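Local coordinates for protein discoidin-2 (Dictyostelium discoideum, PDB 2VMD) that binds galactose and N-acetylgalactosamine residues as a homotrimeric lectin and may take part in spore coat formation, at residues A[167-172]-A[233-238]; A[204-209]-A[245-250]; A[211-216]-A[239-244]. All coordinates share one frame; numbering follows the deposited sequence.

How the contacts relate
The C-terminal lectin-like domain illustrates how a beta sandwich can be tied together by a few long-range contacts. Following the chain from the N terminus, strand 163-170 comes first, and contact 1 closes a loop of 60 residues when strand 230-237 of the other sheet packs against it. Contact 2 begins within that loop, at 204-209, and closes beyond it, at 245-250, so the two cross. Contact 3 runs from 211-216 to 239-244: it lies wholly between the segments of contact 2 yet also crosses contact 1. Contact 1 joins the two sheets, contact 2 pairs neighbouring strands within one, and contact 3 fastens the connecting loops beside the galactoside sites.

Contact 1 (A[167-172]-A[233-238]); sequences GEVSIG and LTFITW. With MBG (methyl beta-D-galactopyranoside), chain D.
L233 meets V169 through its branch point, with L233 CG 3.7 Å from V169 CG1 and the leucine CB and CD2 a little farther from the same methyl. On the valine, CG1 is tucked between the backbone N and the carbonyl carbon. This turns one branch to the leucine and the other to the next inward-facing residue, F235.

The F235 ring carries most of the contact. One of its faces receives I171, whose CG1 lies 3.6 Å from the ring centroid and 23° off the normal, a CH-pi contact displaced toward the CG-CD1 side of the ring. The opposite face is occupied from within its own strand by L233 CD1, 3.6 Å above the plane and over the centre, so the phenyl group is clasped between two aliphatic chains. Its far end, CZ, reaches V169 CG2 at 4.0 Å, while V169 O stands at the ring edge, 3.8 Å from CZ. The contact joins the two antiparallel three-stranded sheets of this H-type lectin sandwich: strand 163-170 borders one, strand 230-237 runs through the middle of the other, and the short segments cross at -39° with their axes 8.9 Å apart. Backbone as well as side chains of the first segment take part, and no hydrogen bond passes between the two.

Beyond F235 the strand runs on to T237, and W238 follows in the carbohydrate site. Here the indole NE1 donates to O3 of methyl beta-D-galactopyranoside at 2.8 Å, a nearly straight bond (170°) that meets the sugar at the edge of the ring system. R218 NE of the same chain and D209 OD1 of the second subunit also bond to this galactoside, which is therefore held at a subunit interface.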
loop_
_atom_site.group_PDB
_atom_site.type_symbol
_atom_site.label_atom_id
_atom_site.label_comp_id
_atom_site.label_asym_id
_atom_site.label_seq_id
_atom_site.Cartn_x
_atom_site.Cartn_y
_atom_site.Cartn_z
ATOM N N GLY A 167 -14.593 14.962 8.510
ATOM C CA GLY A 167 -15.031 15.944 9.454
ATOM C C GLY A 167 -16.498 16.244 9.274
ATOM O O GLY A 167 -17.208 15.625 8.478
ATOM N N GLU A 168 -16.938 17.228 10.025
ATOM C CA GLU A 168 -18.319 17.671 9.946
ATOM C C GLU A 168 -18.347 19.176 10.000
ATOM O O GLU A 168 -17.421 19.828 10.536
ATOM C CB GLU A 168 -19.176 17.028 11.020
ATOM C CG GLU A 168 -19.223 17.744 12.340
ATOM C CD GLU A 168 -20.272 17.116 13.306
ATOM O OE1 GLU A 168 -20.280 15.883 13.458
ATOM O OE2 GLU A 168 -21.084 17.863 13.904
ATOM N N VAL A 169 -19.385 19.749 9.396
ATOM C CA VAL A 169 -19.484 21.195 9.339
ATOM C C VAL A 169 -20.976 21.599 9.372
ATOM O O VAL A 169 -21.816 20.967 8.724
ATOM C CB VAL A 169 -18.722 21.758 8.123
ATOM C CG1 VAL A 169 -19.165 21.052 6.847
ATOM C CG2 VAL A 169 -18.847 23.273 8.026
ATOM N N SER A 170 -21.269 22.605 10.181
ATOM C CA SER A 170 -22.632 23.086 10.421
ATOM C C SER A 170 -22.665 24.588 10.175
ATOM O O SER A 170 -21.625 25.243 10.218
ATOM C CB SER A 170 -23.015 22.861 11.882
ATOM O OG SER A 170 -23.345 21.503 12.129
ATOM N N ILE A 171 -23.856 25.142 9.952
ATOM C CA ILE A 171 -23.995 26.619 9.889
ATOM C C ILE A 171 -23.698 27.175 11.303
ATOM O O ILE A 171 -22.900 28.093 11.465
ATOM C CB ILE A 171 -25.413 27.053 9.422
ATOM C CG1 ILE A 171 -25.731 26.444 8.050
ATOM C CG2 ILE A 171 -25.495 28.598 9.327
ATOM C CD1 ILE A 171 -27.197 26.612 7.613
ATOM N N GLY A 172 -24.345 26.597 12.312
ATOM C CA GLY A 172 -24.051 26.874 13.710
ATOM C C GLY A 172 -24.630 28.175 14.250
ATOM O O GLY A 172 -24.455 28.500 15.440
ATOM N N LEU A 233 -17.388 25.207 2.842
ATOM C CA LEU A 233 -18.712 24.646 2.672
ATOM C C LEU A 233 -19.627 25.849 2.514
ATOM O O LEU A 233 -19.814 26.649 3.447
ATOM C CB LEU A 233 -19.129 23.834 3.884
ATOM C CG LEU A 233 -20.234 22.761 3.742
ATOM C CD1 LEU A 233 -21.511 23.276 3.039
ATOM C CD2 LEU A 233 -19.718 21.509 3.059
ATOM N N THR A 234 -20.153 26.008 1.310
ATOM C CA THR A 234 -21.141 27.028 1.058
ATOM C C THR A 234 -22.528 26.433 1.311
ATOM O O THR A 234 -22.924 25.492 0.612
ATOM C CB THR A 234 -20.986 27.466 -0.369
ATOM O OG1 THR A 234 -19.626 27.897 -0.543
ATOM C CG2 THR A 234 -21.988 28.595 -0.704
ATOM N N PHE A 235 -23.218 26.931 2.346
ATOM C CA PHE A 235 -24.611 26.547 2.660
ATOM C C PHE A 235 -25.504 27.493 1.877
ATOM O O PHE A 235 -25.245 28.711 1.891
ATOM C CB PHE A 235 -24.889 26.695 4.163
ATOM C CG PHE A 235 -24.071 25.767 5.032
ATOM C CD1 PHE A 235 -24.608 24.576 5.478
ATOM C CD2 PHE A 235 -22.756 26.089 5.382
ATOM C CE1 PHE A 235 -23.872 23.713 6.270
ATOM C CE2 PHE A 235 -21.993 25.220 6.170
ATOM C CZ PHE A 235 -22.572 24.019 6.623
ATOM N N ILE A 236 -26.519 26.948 1.191
ATOM C CA ILE A 236 -27.336 27.730 0.239
ATOM C C ILE A 236 -28.845 27.503 0.466
ATOM O O ILE A 236 -29.283 26.357 0.654
ATOM C CB ILE A 236 -27.036 27.345 -1.227
ATOM C CG1 ILE A 236 -25.520 27.341 -1.499
ATOM C CG2 ILE A 236 -27.771 28.314 -2.182
ATOM C CD1 ILE A 236 -25.118 26.598 -2.815
ATOM N N THR A 237 -29.620 28.587 0.508
ATOM C CA THR A 237 -31.075 28.482 0.416
ATOM C C THR A 237 -31.553 29.522 -0.585
ATOM O O THR A 237 -30.775 30.376 -0.978
ATOM C CB THR A 237 -31.817 28.545 1.783
ATOM O OG1 THR A 237 -33.169 28.082 1.619
ATOM C CG2 THR A 237 -31.809 29.927 2.429
ATOM N N TRP A 238 -32.790 29.397 -1.051
ATOM C CA TRP A 238 -33.320 30.388 -1.998
ATOM C C TRP A 238 -34.841 30.452 -1.842
ATOM O O TRP A 238 -35.370 29.902 -0.865
ATOM C CB TRP A 238 -32.799 30.151 -3.435
ATOM C CG TRP A 238 -33.236 28.832 -4.032
ATOM C CD1 TRP A 238 -34.183 28.651 -5.003
ATOM C CD2 TRP A 238 -32.721 27.523 -3.718
ATOM N NE1 TRP A 238 -34.299 27.304 -5.316
ATOM C CE2 TRP A 238 -33.399 26.592 -4.557
ATOM C CE3 TRP A 238 -31.732 27.047 -2.843
ATOM C CZ2 TRP A 238 -33.156 25.197 -4.490
ATOM C CZ3 TRP A 238 -31.477 25.672 -2.788
ATOM C CH2 TRP A 238 -32.201 24.753 -3.603
HETATM C C1 MBG D . -38.807 28.316 -7.848
HETATM C C2 MBG D . -37.368 27.950 -7.426
HETATM C C3 MBG D . -37.129 26.474 -7.710
HETATM C C4 MBG D . -38.199 25.615 -7.021
HETATM C C5 MBG D . -39.590 26.139 -7.411
HETATM C C6 MBG D . -40.690 25.355 -6.709
HETATM C C7 MBG D . -38.267 30.388 -6.747
HETATM O O1 MBG D . -39.118 29.722 -7.725
HETATM O O2 MBG D . -36.354 28.695 -8.112
HETATM O O3 MBG D . -35.793 26.120 -7.318
HETATM O O4 MBG D . -38.027 25.677 -5.594
HETATM O O5 MBG D . -39.736 27.517 -7.058
HETATM O O6 MBG D . -41.953 25.666 -7.317
#

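Contact 2 (A[204-209]-A[245-250]); sequences GCKKVD and DLTFDY. With MBG (methyl beta-D-galactopyranoside), chain B.
V208 and L246 lie side by side on one face of an antiparallel strand pair, V208 CG2 3.8 Å from L246 CD2. Farther along the same face, C205 CB comes within 3.9 Å of F248 CE1. W219 touches all four side chains from the other sheet of the sandwich.

Between these apolar pairs the register slips by one residue in a classic beta bulge: K206 and K207 both face T247. T247 O takes a nearly straight bond from K206 N (2.8 Å, 170°) and a weak one from K207 N, while T247 N returns a bond to K207 O. Regular pairing resumes on both sides, G204 with D249 and D209 with D245.

The bulge sends the two lysines toward different aspartates. K206, extended beyond CG, passes T247 CG2 to bring NZ within 2.8 Å of D249 OD1, on the syn side but 35° out of the carboxylate plane; E168 forms a second salt bridge with this ammonium group. K207 NZ meets D245 OD2 from the anti side at 3.0 Å, and D245 OD1 accepts from G172 N.

Residues 207-209 also pair with a strand of the third subunit, extending the sheet across the trimer interface. At this end D209 grips the galactoside with both carboxylate oxygens, OD1 accepting from sugar O4 and OD2 from O3, each at 2.7 Å.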
loop_
_atom_site.group_PDB
_atom_site.type_symbol
_atom_site.label_atom_id
_atom_site.label_comp_id
_atom_site.label_asym_id
_atom_site.label_seq_id
_atom_site.Cartn_x
_atom_site.Cartn_y
_atom_site.Cartn_z
ATOM N N GLY A 204 -22.340 14.952 2.563
ATOM C CA GLY A 204 -23.683 14.411 2.765
ATOM C C GLY A 204 -24.307 15.046 4.001
ATOM O O GLY A 204 -23.642 15.277 5.038
ATOM N N CYS A 205 -25.592 15.356 3.885
ATOM C CA CYS A 205 -26.322 15.997 4.967
ATOM C C CYS A 205 -26.690 15.011 6.091
ATOM O O CYS A 205 -27.159 13.874 5.835
ATOM C CB CYS A 205 -27.597 16.658 4.423
ATOM S SG CYS A 205 -28.363 17.758 5.676
ATOM N N LYS A 206 -26.484 15.450 7.331
ATOM C CA LYS A 206 -26.927 14.640 8.477
ATOM C C LYS A 206 -27.785 15.403 9.487
ATOM O O LYS A 206 -28.119 14.856 10.545
ATOM C CB LYS A 206 -25.738 13.975 9.188
ATOM C CG LYS A 206 -24.710 14.957 9.802
ATOM C CD LYS A 206 -23.678 14.164 10.622
ATOM C CE LYS A 206 -22.841 15.042 11.518
ATOM N NZ LYS A 206 -21.608 14.318 12.048
ATOM N N LYS A 207 -28.124 16.653 9.171
ATOM C CA LYS A 207 -29.100 17.438 9.949
ATOM C C LYS A 207 -29.762 18.511 9.118
ATOM O O LYS A 207 -29.063 19.323 8.477
ATOM C CB LYS A 207 -28.441 18.131 11.137
ATOM C CG LYS A 207 -29.380 19.057 11.887
ATOM C CD LYS A 207 -28.608 19.999 12.821
ATOM C CE LYS A 207 -29.536 20.624 13.778
ATOM N NZ LYS A 207 -28.771 21.429 14.807
ATOM N N VAL A 208 -31.097 18.537 9.168
ATOM C CA VAL A 208 -31.905 19.608 8.606
ATOM C C VAL A 208 -32.792 20.203 9.704
ATOM O O VAL A 208 -33.538 19.470 10.385
ATOM C CB VAL A 208 -32.778 19.105 7.417
ATOM C CG1 VAL A 208 -33.849 20.158 7.013
ATOM C CG2 VAL A 208 -31.893 18.769 6.247
ATOM N N ASP A 209 -32.655 21.517 9.879
ATOM C CA ASP A 209 -33.534 22.328 10.735
ATOM C C ASP A 209 -33.922 23.548 9.902
ATOM O O ASP A 209 -33.209 24.576 9.887
ATOM C CB ASP A 209 -32.786 22.739 11.994
ATOM C CG ASP A 209 -33.677 23.354 13.045
ATOM O OD1 ASP A 209 -34.879 23.600 12.773
ATOM O OD2 ASP A 209 -33.141 23.625 14.165
ATOM N N ASP A 245 -30.596 25.553 10.841
ATOM C CA ASP A 245 -29.260 24.933 10.828
ATOM C C ASP A 245 -29.228 23.819 9.806
ATOM O O ASP A 245 -30.267 23.214 9.521
ATOM C CB ASP A 245 -28.942 24.354 12.215
ATOM C CG ASP A 245 -27.420 24.205 12.495
ATOM O OD1 ASP A 245 -26.566 24.748 11.749
ATOM O OD2 ASP A 245 -27.086 23.556 13.514
ATOM N N LEU A 246 -28.020 23.502 9.313
ATOM C CA LEU A 246 -27.796 22.352 8.440
ATOM C C LEU A 246 -26.438 21.798 8.864
ATOM O O LEU A 246 -25.563 22.576 9.267
ATOM C CB LEU A 246 -27.706 22.790 6.963
ATOM C CG LEU A 246 -28.945 23.133 6.128
ATOM C CD1 LEU A 246 -28.558 23.805 4.758
ATOM C CD2 LEU A 246 -29.843 21.930 5.944
ATOM N N THR A 247 -26.276 20.477 8.863
ATOM C CA THR A 247 -24.953 19.853 9.147
ATOM C C THR A 247 -24.599 18.864 8.017
ATOM O O THR A 247 -25.452 18.070 7.624
ATOM C CB THR A 247 -24.952 19.091 10.498
ATOM O OG1 THR A 247 -25.367 19.974 11.552
ATOM C CG2 THR A 247 -23.544 18.479 10.846
ATOM N N PHE A 248 -23.342 18.919 7.548
ATOM C CA PHE A 248 -22.774 17.971 6.583
ATOM C C PHE A 248 -21.580 17.237 7.206
ATOM O O PHE A 248 -20.766 17.854 7.916
ATOM C CB PHE A 248 -22.301 18.704 5.335
ATOM C CG PHE A 248 -23.408 19.231 4.485
ATOM C CD1 PHE A 248 -23.954 18.450 3.465
ATOM C CD2 PHE A 248 -23.933 20.509 4.701
ATOM C CE1 PHE A 248 -25.007 18.937 2.678
ATOM C CE2 PHE A 248 -24.982 20.999 3.898
ATOM C CZ PHE A 248 -25.509 20.209 2.898
ATOM N N ASP A 249 -21.486 15.932 6.954
ATOM C CA ASP A 249 -20.215 15.205 7.098
ATOM C C ASP A 249 -19.505 15.371 5.780
ATOM O O ASP A 249 -20.148 15.385 4.716
ATOM C CB ASP A 249 -20.449 13.714 7.371
ATOM C CG ASP A 249 -20.462 13.382 8.858
ATOM O OD1 ASP A 249 -20.055 14.254 9.675
ATOM O OD2 ASP A 249 -20.889 12.259 9.208
ATOM N N TYR A 250 -18.177 15.486 5.822
ATOM C CA TYR A 250 -17.446 15.520 4.564
ATOM C C TYR A 250 -16.413 14.406 4.531
ATOM O O TYR A 250 -15.932 13.999 5.582
ATOM C CB TYR A 250 -16.764 16.862 4.368
ATOM C CG TYR A 250 -15.522 17.120 5.221
ATOM C CD1 TYR A 250 -14.253 16.643 4.826
ATOM C CD2 TYR A 250 -15.597 17.878 6.385
ATOM C CE1 TYR A 250 -13.103 16.907 5.595
ATOM C CE2 TYR A 250 -14.470 18.149 7.140
ATOM C CZ TYR A 250 -13.222 17.655 6.748
ATOM O OH TYR A 250 -12.106 17.936 7.523
HETATM C C1 MBG B . -37.155 25.831 17.934
HETATM C C2 MBG B . -36.189 24.637 17.780
HETATM C C3 MBG B . -35.134 24.986 16.738
HETATM C C4 MBG B . -35.800 25.400 15.419
HETATM C C5 MBG B . -36.828 26.507 15.702
HETATM C C6 MBG B . -37.560 26.917 14.432
HETATM C C7 MBG B . -38.389 24.253 19.272
HETATM O O1 MBG B . -38.142 25.659 18.976
HETATM O O2 MBG B . -35.507 24.281 18.987
HETATM O O3 MBG B . -34.231 23.880 16.582
HETATM O O4 MBG B . -36.446 24.262 14.821
HETATM O O5 MBG B . -37.806 26.067 16.651
HETATM O O6 MBG B . -38.280 28.135 14.675
HETATM O O HOH W 1 -20.502 11.104 11.585
#

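Contact 3 (A[211-216]-A[239-244]); sequences HTDNGQ and GNNAVY. With MBG (methyl beta-D-galactopyranoside), chain B; MBG (methyl beta-D-galactopyranoside), chain D.
The type I' beta turn from D213 to Q216, beside a galactoside site, is fastened by the side-chain amide of N241. With CG anti to the carbonyl carbon (chi1 -67°), N241 ND2 reaches the backbone carbonyls at either end of the 211-216 segment and uses both of its hydrogens. One goes to Q216 O at 2.8 Å, close to the amide plane; the other goes to H211 O at 2.9 Å, more tilted from that plane. Each acceptor is met in its carbonyl plane, on a lone pair. Q216 O also accepts from D213 N, so two donors grip it, while Q216 N closes the turn on D213 O.

D213 OD2 in turn receives the backbone N-H of N240 at 3.0 Å, from well above the carboxylate plane (61°). D213 CB rests 3.5 Å from N241 OD1. The turn lies where the chain leaves strand 200-211 of one sheet and enters strand 216-224 of the other, so these bonds bind the connection between the two sheets of the lectin sandwich to the loop ahead of strand 242-254. Both D213 OD2 and N241 OD1 also engage R218 NH1, a second-shell arrangement that would hold the guanidinium group whose NE binds the sugar.

Farther along the second segment, H211 N donates to A242 O at 2.7 Å in an almost linear bond (171°). The imidazole leads elsewhere, its ND1 bonded to Q216 OE1 of the third subunit. Y244 turns its ring to the galactoside bound by D209: sugar C4 sits 3.6 Å above the plane, over the ring centre, with C3 and C5 also close to the ring.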
loop_
_atom_site.group_PDB
_atom_site.type_symbol
_atom_site.label_atom_id
_atom_site.label_comp_id
_atom_site.label_asym_id
_atom_site.label_seq_id
_atom_site.Cartn_x
_atom_site.Cartn_y
_atom_site.Cartn_z
ATOM N N HIS A 211 -37.333 25.744 7.638
ATOM C CA HIS A 211 -38.746 26.012 7.398
ATOM C C HIS A 211 -39.048 25.989 5.901
ATOM O O HIS A 211 -38.291 26.542 5.091
ATOM C CB HIS A 211 -39.121 27.377 7.982
ATOM C CG HIS A 211 -40.574 27.509 8.331
ATOM N ND1 HIS A 211 -41.090 27.076 9.537
ATOM C CD2 HIS A 211 -41.622 28.005 7.632
ATOM C CE1 HIS A 211 -42.393 27.315 9.568
ATOM N NE2 HIS A 211 -42.741 27.869 8.423
ATOM N N THR A 212 -40.151 25.329 5.537
ATOM C CA THR A 212 -40.692 25.395 4.170
ATOM C C THR A 212 -41.174 26.805 3.818
ATOM O O THR A 212 -41.430 27.633 4.689
ATOM C CB THR A 212 -41.825 24.329 3.926
ATOM O OG1 THR A 212 -42.918 24.560 4.827
ATOM C CG2 THR A 212 -41.283 22.916 4.154
ATOM N N ASP A 213 -41.251 27.083 2.526
ATOM C CA ASP A 213 -41.730 28.343 2.010
ATOM C C ASP A 213 -42.941 27.988 1.156
ATOM O O ASP A 213 -42.797 27.480 0.021
ATOM C CB ASP A 213 -40.643 29.007 1.161
ATOM C CG ASP A 213 -41.176 30.142 0.274
ATOM O OD1 ASP A 213 -42.232 30.729 0.641
ATOM O OD2 ASP A 213 -40.524 30.449 -0.782
ATOM N N ASN A 214 -44.131 28.210 1.722
ATOM C CA ASN A 214 -45.373 27.764 1.078
ATOM C C ASN A 214 -45.285 26.277 0.697
ATOM O O ASN A 214 -45.575 25.912 -0.450
ATOM C CB ASN A 214 -45.664 28.628 -0.190
ATOM C CG ASN A 214 -46.189 30.026 0.161
ATOM O OD1 ASN A 214 -45.965 30.988 -0.581
ATOM N ND2 ASN A 214 -46.846 30.143 1.306
ATOM N N GLY A 215 -44.856 25.430 1.640
ATOM C CA GLY A 215 -44.652 24.014 1.334
ATOM C C GLY A 215 -43.373 23.546 0.616
ATOM O O GLY A 215 -43.113 22.348 0.606
ATOM N N GLN A 216 -42.598 24.456 -0.002
ATOM C CA GLN A 216 -41.358 24.076 -0.715
ATOM C C GLN A 216 -40.172 24.081 0.246
ATOM O O GLN A 216 -39.932 25.100 0.899
ATOM C CB GLN A 216 -41.034 25.058 -1.864
ATOM C CG GLN A 216 -40.034 24.464 -2.886
ATOM C CD GLN A 216 -40.734 23.433 -3.746
ATOM O OE1 GLN A 216 -41.967 23.329 -3.689
ATOM N NE2 GLN A 216 -39.976 22.682 -4.550
ATOM N N GLY A 239 -35.536 31.134 -2.746
ATOM C CA GLY A 239 -36.904 31.577 -2.458
ATOM C C GLY A 239 -36.963 32.259 -1.095
ATOM O O GLY A 239 -36.091 33.068 -0.768
ATOM N N ASN A 240 -37.975 31.924 -0.298
ATOM C CA ASN A 240 -38.124 32.526 1.013
ATOM C C ASN A 240 -37.953 31.543 2.177
ATOM O O ASN A 240 -38.478 31.774 3.255
ATOM C CB ASN A 240 -39.478 33.252 1.110
ATOM C CG ASN A 240 -39.579 34.431 0.146
ATOM O OD1 ASN A 240 -38.598 35.164 -0.088
ATOM N ND2 ASN A 240 -40.763 34.622 -0.423
ATOM N N ASN A 241 -37.186 30.471 1.978
ATOM C CA ASN A 241 -36.990 29.509 3.074
ATOM C C ASN A 241 -36.115 30.099 4.142
ATOM O O ASN A 241 -35.218 30.887 3.838
ATOM C CB ASN A 241 -36.367 28.224 2.587
ATOM C CG ASN A 241 -37.278 27.446 1.688
ATOM O OD1 ASN A 241 -37.410 27.772 0.514
ATOM N ND2 ASN A 241 -37.880 26.370 2.223
ATOM N N ALA A 242 -36.400 29.708 5.379
ATOM C CA ALA A 242 -35.634 30.064 6.565
ATOM C C ALA A 242 -34.955 28.788 7.044
ATOM O O ALA A 242 -35.622 27.847 7.455
ATOM C CB ALA A 242 -36.565 30.619 7.628
ATOM N N VAL A 243 -33.635 28.745 6.930
ATOM C CA VAL A 243 -32.857 27.575 7.354
ATOM C C VAL A 243 -32.242 27.946 8.692
ATOM O O VAL A 243 -31.443 28.884 8.753
ATOM C CB VAL A 243 -31.767 27.223 6.329
ATOM C CG1 VAL A 243 -30.865 26.079 6.865
ATOM C CG2 VAL A 243 -32.373 26.894 4.945
ATOM N N TYR A 244 -32.629 27.202 9.731
ATOM C CA TYR A 244 -32.182 27.388 11.118
ATOM C C TYR A 244 -30.799 26.769 11.348
ATOM O O TYR A 244 -29.907 27.430 11.926
ATOM C CB TYR A 244 -33.210 26.818 12.087
ATOM C CG TYR A 244 -33.069 27.200 13.552
ATOM C CD1 TYR A 244 -33.873 28.200 14.107
ATOM C CD2 TYR A 244 -32.159 26.536 14.386
ATOM C CE1 TYR A 244 -33.750 28.549 15.456
ATOM C CE2 TYR A 244 -32.045 26.860 15.727
ATOM C CZ TYR A 244 -32.837 27.868 16.256
ATOM O OH TYR A 244 -32.712 28.182 17.607
HETATM C C1 MBG B . -37.155 25.831 17.934
HETATM C C2 MBG B . -36.189 24.637 17.780
HETATM C C3 MBG B . -35.134 24.986 16.738
HETATM C C4 MBG B . -35.800 25.400 15.419
HETATM C C5 MBG B . -36.828 26.507 15.702
HETATM C C6 MBG B . -37.560 26.917 14.432
HETATM C C7 MBG B . -38.389 24.253 19.272
HETATM O O1 MBG B . -38.142 25.659 18.976
HETATM O O2 MBG B . -35.507 24.281 18.987
HETATM O O3 MBG B . -34.231 23.880 16.582
HETATM O O4 MBG B . -36.446 24.262 14.821
HETATM O O5 MBG B . -37.806 26.067 16.651
HETATM O O6 MBG B . -38.280 28.135 14.675
HETATM C C1 MBG D . -38.807 28.316 -7.848
HETATM C C2 MBG D . -37.368 27.950 -7.426
HETATM C C3 MBG D . -37.129 26.474 -7.710
HETATM C C4 MBG D . -38.199 25.615 -7.021
HETATM C C5 MBG D . -39.590 26.139 -7.411
HETATM C C6 MBG D . -40.690 25.355 -6.709
HETATM C C7 MBG D . -38.267 30.388 -6.747
HETATM O O1 MBG D . -39.118 29.722 -7.725
HETATM O O2 MBG D . -36.354 28.695 -8.112
HETATM O O3 MBG D . -35.793 26.120 -7.318
HETATM O O4 MBG D . -38.027 25.677 -5.594
HETATM O O5 MBG D . -39.736 27.517 -7.058
HETATM O O6 MBG D . -41.953 25.666 -7.317
HETATM O O HOH W 2 -39.492 29.688 5.553
#